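Local coordinates for protein lipase (Streptomyces rimosus, PDB 5MAL) that hydrolyses triacylglycerols and other esters, preferring medium-length acyl chains, and also acts as a phospholipase and long-chain acyl-CoA thioesterase, at residues Leu65-Ile79 and Ile127-Tyr141. Numbering follows the deposited sequence. Where two conformers were deposited one is given.
Sequences LTPVNSGTDLVSITI and IDSRAPAAQVVVLGY
Strands 74-78 and 135-139 run parallel, 14° apart, through a ladder of five backbone hydrogen bonds: Asp73 O accepts from Gln135 N, Val75 pairs with Gln135 O and Val137 N, and Ile77 with Val137 O and Leu139 N. The tightest of the five, Val137 N to Val75 O at 2.7 Å, is almost straight (173°). On the face carrying Val75 and Ile77, Val75 CG1, anti to the backbone N (chi1 176°), meets Ile127 CD1 tip to tip at 4.2 Å, while its other methyl, CG2, rests on Ala134 CB. Ile77 and Val138 lie side by side, CG2 to CG2 at 3.8 Å. On the other face Leu74 CD1 packs against Val137 CG2, and Leu74 also touches Trp38 of helix 34-40. These are neighbouring inner strands of the five-stranded parallel sheet of the SGNH hydrolase fold, joined by a crossover containing helix 98-130, which packs over the Ile77 side. Where that helix ends, Arg130 reaches out in an extended chain and lays one guanidinium face over Leu65 CB, 3.7 Å from NH1; water 1, at the guanidinium edge, accepts from NH1 at 2.7 Å, with Leu65 O and Val68 O both within reach as acceptors. Water 2 similarly ties Thr72 O to Ala133 N. At the C-terminal ends of the strands, Thr78 CG2 lies 3.7 Å from Leu139 CB, and water 3 connects Leu139 O with Ile79 N. Tyr141 brings its OH to 3.2 Å from Ile79 C; the hydroxyl is hydrogen-bonded to Asp9 OD2 and Gly81 N, and the Tyr141 side chain lies about 7 Å from that of the nucleophile Ser10.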
ATOM      1  N   LEU A  65      -4.678 -10.916  11.091  1.00 16.29           N
ATOM      2  CA  LEU A  65      -3.509 -11.667  11.543  1.00 11.91           C
ATOM      3  C   LEU A  65      -3.815 -13.132  11.841  1.00 11.85           C
ATOM      4  O   LEU A  65      -2.911 -13.898  12.177  1.00 16.35           O
ATOM      5  CB  LEU A  65      -2.900 -11.006  12.772  1.00 11.53           C
ATOM      6  CG  LEU A  65      -2.336  -9.602  12.550  1.00 14.68           C
ATOM      7  CD1 LEU A  65      -1.932  -8.996  13.870  1.00 19.38           C
ATOM      8  CD2 LEU A  65      -1.151  -9.626  11.584  1.00 15.50           C
ATOM      9  N   THR A  66      -5.075 -13.529  11.699  1.00 13.96           N
ATOM     10  CA  THR A  66      -5.493 -14.886  12.052  1.00 14.80           C
ATOM     11  C   THR A  66      -4.587 -16.016  11.504  1.00 19.86           C
ATOM     12  O   THR A  66      -4.203 -16.911  12.263  1.00 15.46           O
ATOM     13  CB  THR A  66      -6.950 -15.132  11.618  1.00 19.02           C
ATOM     14  OG1 THR A  66      -7.798 -14.201  12.305  1.00 26.18           O
ATOM     15  CG2 THR A  66      -7.389 -16.547  11.941  1.00 19.67           C
ATOM     16  N   PRO A  67      -4.206 -15.965  10.211  1.00 12.77           N
ATOM     17  CA  PRO A  67      -3.360 -17.054   9.704  1.00 10.03           C
ATOM     18  C   PRO A  67      -1.861 -16.858   9.922  1.00 13.96           C
ATOM     19  O   PRO A  67      -1.056 -17.649   9.414  1.00 12.91           O
ATOM     20  CB  PRO A  67      -3.680 -17.058   8.205  1.00 11.16           C
ATOM     21  CG  PRO A  67      -3.953 -15.626   7.899  1.00 11.73           C
ATOM     22  CD  PRO A  67      -4.608 -15.038   9.134  1.00 13.76           C
ATOM     23  N   VAL A  68      -1.483 -15.811  10.645  1.00 10.71           N
ATOM     24  CA  VAL A  68      -0.078 -15.560  10.922  1.00 10.56           C
ATOM     25  C   VAL A  68       0.315 -16.358  12.153  1.00 11.12           C
ATOM     26  O   VAL A  68      -0.218 -16.133  13.228  1.00 12.29           O
ATOM     27  CB  VAL A  68       0.200 -14.072  11.161  1.00 10.16           C
ATOM     28  CG1 VAL A  68       1.654 -13.854  11.517  1.00 13.37           C
ATOM     29  CG2 VAL A  68      -0.188 -13.275   9.921  1.00  9.99           C
ATOM     30  N   ASN A  69       1.237 -17.294  11.999  1.00 14.28           N
ATOM     31  CA  ASN A  69       1.606 -18.149  13.119  1.00 11.01           C
ATOM     32  C   ASN A  69       3.011 -18.703  12.920  1.00 12.59           C
ATOM     33  O   ASN A  69       3.733 -18.268  12.018  1.00  9.48           O
ATOM     34  CB  ASN A  69       0.576 -19.270  13.288  1.00 11.22           C
ATOM     35  CG  ASN A  69       0.381 -20.073  12.025  1.00 12.35           C
ATOM     36  OD1 ASN A  69       1.345 -20.499  11.390  1.00 12.79           O
ATOM     37  ND2 ASN A  69      -0.870 -20.260  11.637  1.00 19.69           N
ATOM     38  N   SER A  70       3.420 -19.648  13.762  1.00 13.85           N
ATOM     39  CA  SER A  70       4.805 -20.098  13.709  1.00 13.16           C
ATOM     40  C   SER A  70       5.140 -20.752  12.369  1.00 13.63           C
ATOM     41  O   SER A  70       6.298 -20.777  11.957  1.00 16.66           O
ATOM     42  CB  SER A  70       5.111 -21.054  14.865  1.00 13.50           C
ATOM     43  OG  SER A  70       4.138 -22.070  14.948  1.00 14.26           O
ATOM     44  N   GLY A  71       4.124 -21.239  11.671  1.00 11.72           N
ATOM     45  CA  GLY A  71       4.339 -21.867  10.378  1.00 15.39           C
ATOM     46  C   GLY A  71       4.547 -20.903   9.224  1.00 13.59           C
ATOM     47  O   GLY A  71       4.956 -21.304   8.140  1.00  9.29           O
ATOM     48  N   THR A  72       4.282 -19.623   9.450  1.00 11.68           N
ATOM     49  CA  THR A  72       4.364 -18.649   8.367  1.00  8.45           C
ATOM     50  C   THR A  72       5.806 -18.443   7.922  1.00 12.04           C
ATOM     51  O   THR A  72       6.697 -18.254   8.759  1.00 11.13           O
ATOM     52  CB  THR A  72       3.761 -17.316   8.796  1.00  8.86           C
ATOM     53  OG1 THR A  72       2.440 -17.550   9.305  1.00  8.94           O
ATOM     54  CG2 THR A  72       3.687 -16.340   7.613  1.00  7.51           C
ATOM     55  N   ASP A  73       6.022 -18.486   6.606  1.00  9.96           N
ATOM     56  CA  ASP A  73       7.352 -18.306   6.010  1.00 10.95           C
ATOM     57  C   ASP A  73       7.568 -16.900   5.490  1.00 11.97           C
ATOM     58  O   ASP A  73       8.694 -16.390   5.467  1.00 14.83           O
ATOM     59  CB  ASP A  73       7.553 -19.283   4.849  1.00 12.03           C
ATOM     60  CG  ASP A  73       7.497 -20.725   5.299  1.00 15.75           C
ATOM     61  OD1 ASP A  73       8.514 -21.223   5.814  1.00 16.15           O
ATOM     62  OD2 ASP A  73       6.424 -21.345   5.159  1.00 16.73           O
ATOM     63  N   LEU A  74       6.489 -16.312   4.992  1.00  8.53           N
ATOM     64  CA  LEU A  74       6.564 -14.999   4.367  1.00  8.26           C
ATOM     65  C   LEU A  74       5.369 -14.163   4.775  1.00  7.29           C
ATOM     66  O   LEU A  74       4.238 -14.642   4.770  1.00  7.70           O
ATOM     67  CB  LEU A  74       6.628 -15.141   2.844  1.00  8.72           C
ATOM     68  CG  LEU A  74       6.647 -13.871   1.986  1.00 10.51           C
ATOM     69  CD1 LEU A  74       7.898 -13.027   2.258  1.00  9.85           C
ATOM     70  CD2 LEU A  74       6.544 -14.206   0.502  1.00  8.28           C
ATOM     71  N   VAL A  75       5.627 -12.923   5.169  1.00  6.59           N
ATOM     72  CA  VAL A  75       4.558 -11.980   5.418  1.00  7.23           C
ATOM     73  C   VAL A  75       4.824 -10.734   4.586  1.00  8.19           C
ATOM     74  O   VAL A  75       5.937 -10.209   4.585  1.00  9.36           O
ATOM     75  CB  VAL A  75       4.455 -11.587   6.908  1.00  8.06           C
ATOM     76  CG1 VAL A  75       3.386 -10.524   7.107  1.00  7.48           C
ATOM     77  CG2 VAL A  75       4.171 -12.806   7.764  1.00  6.76           C
ATOM     78  N   SER A  76       3.815 -10.272   3.862  1.00  6.44           N
ATOM     79  CA  SER A  76       3.927  -8.979   3.200  1.00  6.71           C
ATOM     80  C   SER A  76       2.869  -8.041   3.750  1.00  4.50           C
ATOM     81  O   SER A  76       1.814  -8.475   4.209  1.00  6.33           O
ATOM     82  CB  SER A  76       3.782  -9.100   1.680  1.00  6.74           C
ATOM     83  OG  SER A  76       2.536  -9.667   1.325  1.00  6.81           O
ATOM     84  N   ILE A  77       3.128  -6.742   3.679  1.00  5.41           N
ATOM     85  CA  ILE A  77       2.121  -5.803   4.139  1.00  8.39           C
ATOM     86  C   ILE A  77       2.337  -4.415   3.568  1.00  7.82           C
ATOM     87  O   ILE A  77       3.473  -3.978   3.401  1.00  6.79           O
ATOM     88  CB  ILE A  77       2.102  -5.740   5.685  1.00  7.47           C
ATOM     89  CG1 ILE A  77       0.918  -4.902   6.179  1.00  9.91           C
ATOM     90  CG2 ILE A  77       3.453  -5.235   6.225  1.00  6.32           C
ATOM     91  CD1 ILE A  77       0.650  -5.060   7.675  1.00 11.01           C
ATOM     92  N   THR A  78       1.236  -3.770   3.196  1.00  5.59           N
ATOM     93  CA  THR A  78       1.176  -2.320   3.063  1.00  4.71           C
ATOM     94  C   THR A  78       0.103  -1.897   4.052  1.00  6.06           C
ATOM     95  O   THR A  78      -0.994  -2.414   4.023  1.00  7.64           O
ATOM     96  CB  THR A  78       0.817  -1.825   1.629  1.00  7.87           C
ATOM     97  OG1 THR A  78      -0.450  -2.357   1.244  1.00  7.10           O
ATOM     98  CG2 THR A  78       1.861  -2.255   0.611  1.00  6.22           C
ATOM     99  N   ILE A  79       0.433  -1.017   4.988  1.00  7.85           N
ATOM    100  CA  ILE A  79      -0.587  -0.520   5.908  1.00  8.41           C
ATOM    101  C   ILE A  79      -0.133   0.806   6.463  1.00  8.04           C
ATOM    102  O   ILE A  79       1.067   1.062   6.571  1.00 10.48           O
ATOM    103  CB  ILE A  79      -0.869  -1.495   7.077  1.00  6.83           C
ATOM    104  CG1 ILE A  79      -2.226  -1.190   7.725  1.00  8.21           C
ATOM    105  CG2 ILE A  79       0.245  -1.448   8.108  1.00 11.62           C
ATOM    106  CD1 ILE A  79      -3.429  -1.494   6.836  1.00 10.41           C
ATOM    107  N   ILE A 127       3.376  -9.349  14.427  1.00 13.58           N
ATOM    108  CA  ILE A 127       4.095 -10.202  13.485  1.00 13.94           C
ATOM    109  C   ILE A 127       5.346 -10.803  14.130  1.00 12.96           C
ATOM    110  O   ILE A 127       5.640 -11.994  13.952  1.00 13.46           O
ATOM    111  CB  ILE A 127       4.469  -9.420  12.215  1.00 12.31           C
ATOM    112  CG1 ILE A 127       3.202  -9.092  11.432  1.00 12.12           C
ATOM    113  CG2 ILE A 127       5.420 -10.230  11.359  1.00 17.23           C
ATOM    114  CD1 ILE A 127       3.367  -7.978  10.411  1.00  8.94           C
ATOM    115  N   ASP A 128       6.078  -9.980  14.876  1.00 13.69           N
ATOM    116  CA  ASP A 128       7.257 -10.446  15.611  1.00 15.12           C
ATOM    117  C   ASP A 128       6.955 -11.664  16.458  1.00 17.97           C
ATOM    118  O   ASP A 128       7.701 -12.644  16.466  1.00 15.82           O
ATOM    119  CB  ASP A 128       7.792  -9.354  16.536  1.00 14.68           C
ATOM    120  CG  ASP A 128       8.586  -8.290  15.811  1.00 18.10           C
ATOM    121  OD1 ASP A 128       9.147  -8.577  14.737  1.00 18.45           O
ATOM    122  OD2 ASP A 128       8.655  -7.160  16.343  1.00 16.87           O
ATOM    123  N   SER A 129       5.847 -11.571  17.179  1.00 13.44           N
ATOM    124  CA  SER A 129       5.462 -12.585  18.150  0.62 19.15           C
ATOM    125  C   SER A 129       4.937 -13.842  17.473  1.00 17.63           C
ATOM    126  O   SER A 129       5.358 -14.952  17.797  1.00 18.04           O
ATOM    127  CB  SER A 129       4.405 -12.027  19.105  0.62 16.98           C
ATOM    128  OG  SER A 129       3.894 -13.045  19.948  0.62 22.12           O
ATOM    129  N   ARG A 130       4.021 -13.667  16.532  1.00 19.14           N
ATOM    130  CA  ARG A 130       3.346 -14.818  15.942  1.00 12.41           C
ATOM    131  C   ARG A 130       4.166 -15.576  14.919  1.00 13.17           C
ATOM    132  O   ARG A 130       4.057 -16.799  14.803  1.00 15.59           O
ATOM    133  CB  ARG A 130       2.036 -14.367  15.299  1.00 14.61           C
ATOM    134  CG  ARG A 130       1.126 -13.647  16.279  1.00 19.19           C
ATOM    135  CD  ARG A 130      -0.313 -13.743  15.862  1.00 20.18           C
ATOM    136  NE  ARG A 130      -1.105 -12.659  16.434  1.00 20.73           N
ATOM    137  CZ  ARG A 130      -2.415 -12.528  16.264  1.00 13.68           C
ATOM    138  NH1 ARG A 130      -3.088 -13.418  15.541  1.00 19.43           N
ATOM    139  NH2 ARG A 130      -3.049 -11.508  16.821  1.00 22.81           N
ATOM    140  N   ALA A 131       4.978 -14.850  14.166  1.00 13.65           N
ATOM    141  CA  ALA A 131       5.680 -15.444  13.044  1.00 14.64           C
ATOM    142  C   ALA A 131       7.166 -15.116  13.096  1.00 14.87           C
ATOM    143  O   ALA A 131       7.677 -14.411  12.232  1.00 14.14           O
ATOM    144  CB  ALA A 131       5.063 -14.960  11.747  1.00 14.25           C
ATOM    145  N   PRO A 132       7.871 -15.641  14.111  1.00 18.53           N
ATOM    146  CA  PRO A 132       9.273 -15.261  14.341  1.00 18.02           C
ATOM    147  C   PRO A 132      10.225 -15.729  13.244  1.00 15.88           C
ATOM    148  O   PRO A 132      11.279 -15.128  13.061  1.00 15.32           O
ATOM    149  CB  PRO A 132       9.599 -15.948  15.673  1.00 16.97           C
ATOM    150  CG  PRO A 132       8.693 -17.143  15.694  1.00 16.51           C
ATOM    151  CD  PRO A 132       7.421 -16.686  15.050  1.00 20.42           C
ATOM    152  N   ALA A 133       9.866 -16.778  12.512  1.00 14.03           N
ATOM    153  CA  ALA A 133      10.755 -17.273  11.466  1.00 14.83           C
ATOM    154  C   ALA A 133      10.418 -16.656  10.119  1.00 16.11           C
ATOM    155  O   ALA A 133      11.167 -16.803   9.148  1.00 15.86           O
ATOM    156  CB  ALA A 133      10.686 -18.795  11.384  1.00 13.84           C
ATOM    157  N   ALA A 134       9.284 -15.968  10.052  1.00 16.80           N
ATOM    158  CA  ALA A 134       8.817 -15.464   8.771  1.00 17.40           C
ATOM    159  C   ALA A 134       9.742 -14.377   8.268  1.00 15.93           C
ATOM    160  O   ALA A 134      10.214 -13.526   9.034  1.00 14.56           O
ATOM    161  CB  ALA A 134       7.368 -14.932   8.874  1.00 14.25           C
ATOM    162  N   GLN A 135      10.047 -14.436   6.985  1.00 15.69           N
ATOM    163  CA  GLN A 135      10.660 -13.296   6.315  0.58 16.53           C
ATOM    164  C   GLN A 135       9.540 -12.296   6.101  1.00 12.49           C
ATOM    165  O   GLN A 135       8.474 -12.646   5.587  1.00 11.43           O
ATOM    166  CB  GLN A 135      11.317 -13.670   4.979  0.58 20.60           C
ATOM    167  CG  GLN A 135      12.600 -14.513   5.059  0.58 19.81           C
ATOM    168  CD  GLN A 135      13.828 -13.766   5.604  0.58 25.93           C
ATOM    169  OE1 GLN A 135      13.833 -13.260   6.734  0.58 27.07           O
ATOM    170  NE2 GLN A 135      14.888 -13.726   4.803  0.58 29.10           N
ATOM    171  N   VAL A 136       9.757 -11.057   6.518  1.00 10.60           N
ATOM    172  CA  VAL A 136       8.697 -10.067   6.474  1.00  9.29           C
ATOM    173  C   VAL A 136       9.068  -8.946   5.533  1.00 12.04           C
ATOM    174  O   VAL A 136      10.148  -8.369   5.637  1.00 12.29           O
ATOM    175  CB  VAL A 136       8.400  -9.517   7.876  1.00 11.59           C
ATOM    176  CG1 VAL A 136       7.264  -8.537   7.842  1.00 10.71           C
ATOM    177  CG2 VAL A 136       8.040 -10.661   8.813  1.00 10.26           C
ATOM    178  N   VAL A 137       8.181  -8.662   4.587  1.00  9.35           N
ATOM    179  CA  VAL A 137       8.436  -7.596   3.638  1.00  8.60           C
ATOM    180  C   VAL A 137       7.371  -6.529   3.794  1.00 11.22           C
ATOM    181  O   VAL A 137       6.188  -6.764   3.510  1.00  7.97           O
ATOM    182  CB  VAL A 137       8.422  -8.091   2.187  1.00  8.32           C
ATOM    183  CG1 VAL A 137       8.919  -6.975   1.259  1.00  8.21           C
ATOM    184  CG2 VAL A 137       9.259  -9.344   2.036  1.00  9.71           C
ATOM    185  N   VAL A 138       7.786  -5.358   4.246  1.00  7.72           N
ATOM    186  CA  VAL A 138       6.885  -4.214   4.279  1.00  7.87           C
ATOM    187  C   VAL A 138       7.074  -3.442   2.988  1.00  7.06           C
ATOM    188  O   VAL A 138       8.194  -3.090   2.627  1.00 11.44           O
ATOM    189  CB  VAL A 138       7.156  -3.299   5.467  1.00  8.87           C
ATOM    190  CG1 VAL A 138       6.151  -2.153   5.452  1.00 10.38           C
ATOM    191  CG2 VAL A 138       7.069  -4.080   6.762  1.00  9.60           C
ATOM    192  N   LEU A 139       5.994  -3.213   2.261  1.00  8.06           N
ATOM    193  CA  LEU A 139       6.106  -2.481   1.024  1.00  8.43           C
ATOM    194  C   LEU A 139       5.557  -1.087   1.249  1.00  7.29           C
ATOM    195  O   LEU A 139       4.593  -0.900   1.995  1.00  7.20           O
ATOM    196  CB  LEU A 139       5.367  -3.192  -0.093  1.00  6.02           C
ATOM    197  CG  LEU A 139       6.025  -4.495  -0.559  1.00  8.56           C
ATOM    198  CD1 LEU A 139       5.556  -5.712   0.230  1.00  7.22           C
ATOM    199  CD2 LEU A 139       5.751  -4.690  -2.037  1.00  6.79           C
ATOM    200  N   GLY A 140       6.193  -0.102   0.638  1.00  9.17           N
ATOM    201  CA  GLY A 140       5.747   1.268   0.786  1.00  6.51           C
ATOM    202  C   GLY A 140       4.635   1.630  -0.190  1.00  9.78           C
ATOM    203  O   GLY A 140       4.018   0.758  -0.817  1.00  9.21           O
ATOM    204  N   TYR A 141       4.369   2.925  -0.294  1.00 10.38           N
ATOM    205  CA  TYR A 141       3.409   3.450  -1.252  1.00  8.08           C
ATOM    206  C   TYR A 141       4.177   4.227  -2.295  1.00  8.18           C
ATOM    207  O   TYR A 141       5.266   4.723  -2.028  1.00 10.72           O
ATOM    208  CB  TYR A 141       2.379   4.350  -0.567  1.00  9.14           C
ATOM    209  CG  TYR A 141       1.573   3.663   0.500  1.00  7.26           C
ATOM    210  CD1 TYR A 141       0.387   3.023   0.192  1.00 12.07           C
ATOM    211  CD2 TYR A 141       2.010   3.648   1.824  1.00  8.68           C
ATOM    212  CE1 TYR A 141      -0.360   2.380   1.174  1.00 11.67           C
ATOM    213  CE2 TYR A 141       1.276   3.014   2.813  1.00  7.65           C
ATOM    214  CZ  TYR A 141       0.091   2.390   2.491  1.00  8.64           C
ATOM    215  OH  TYR A 141      -0.654   1.755   3.454  1.00 10.29           O
TER
HETATM  216  O   HOH W   1      -2.453 -15.780  14.414  1.00 16.87           O
HETATM  217  O   HOH W   2       7.278 -18.035  11.394  1.00 18.59           O
HETATM  218  O   HOH W   3       3.353  -0.090   4.393  1.00 10.72           O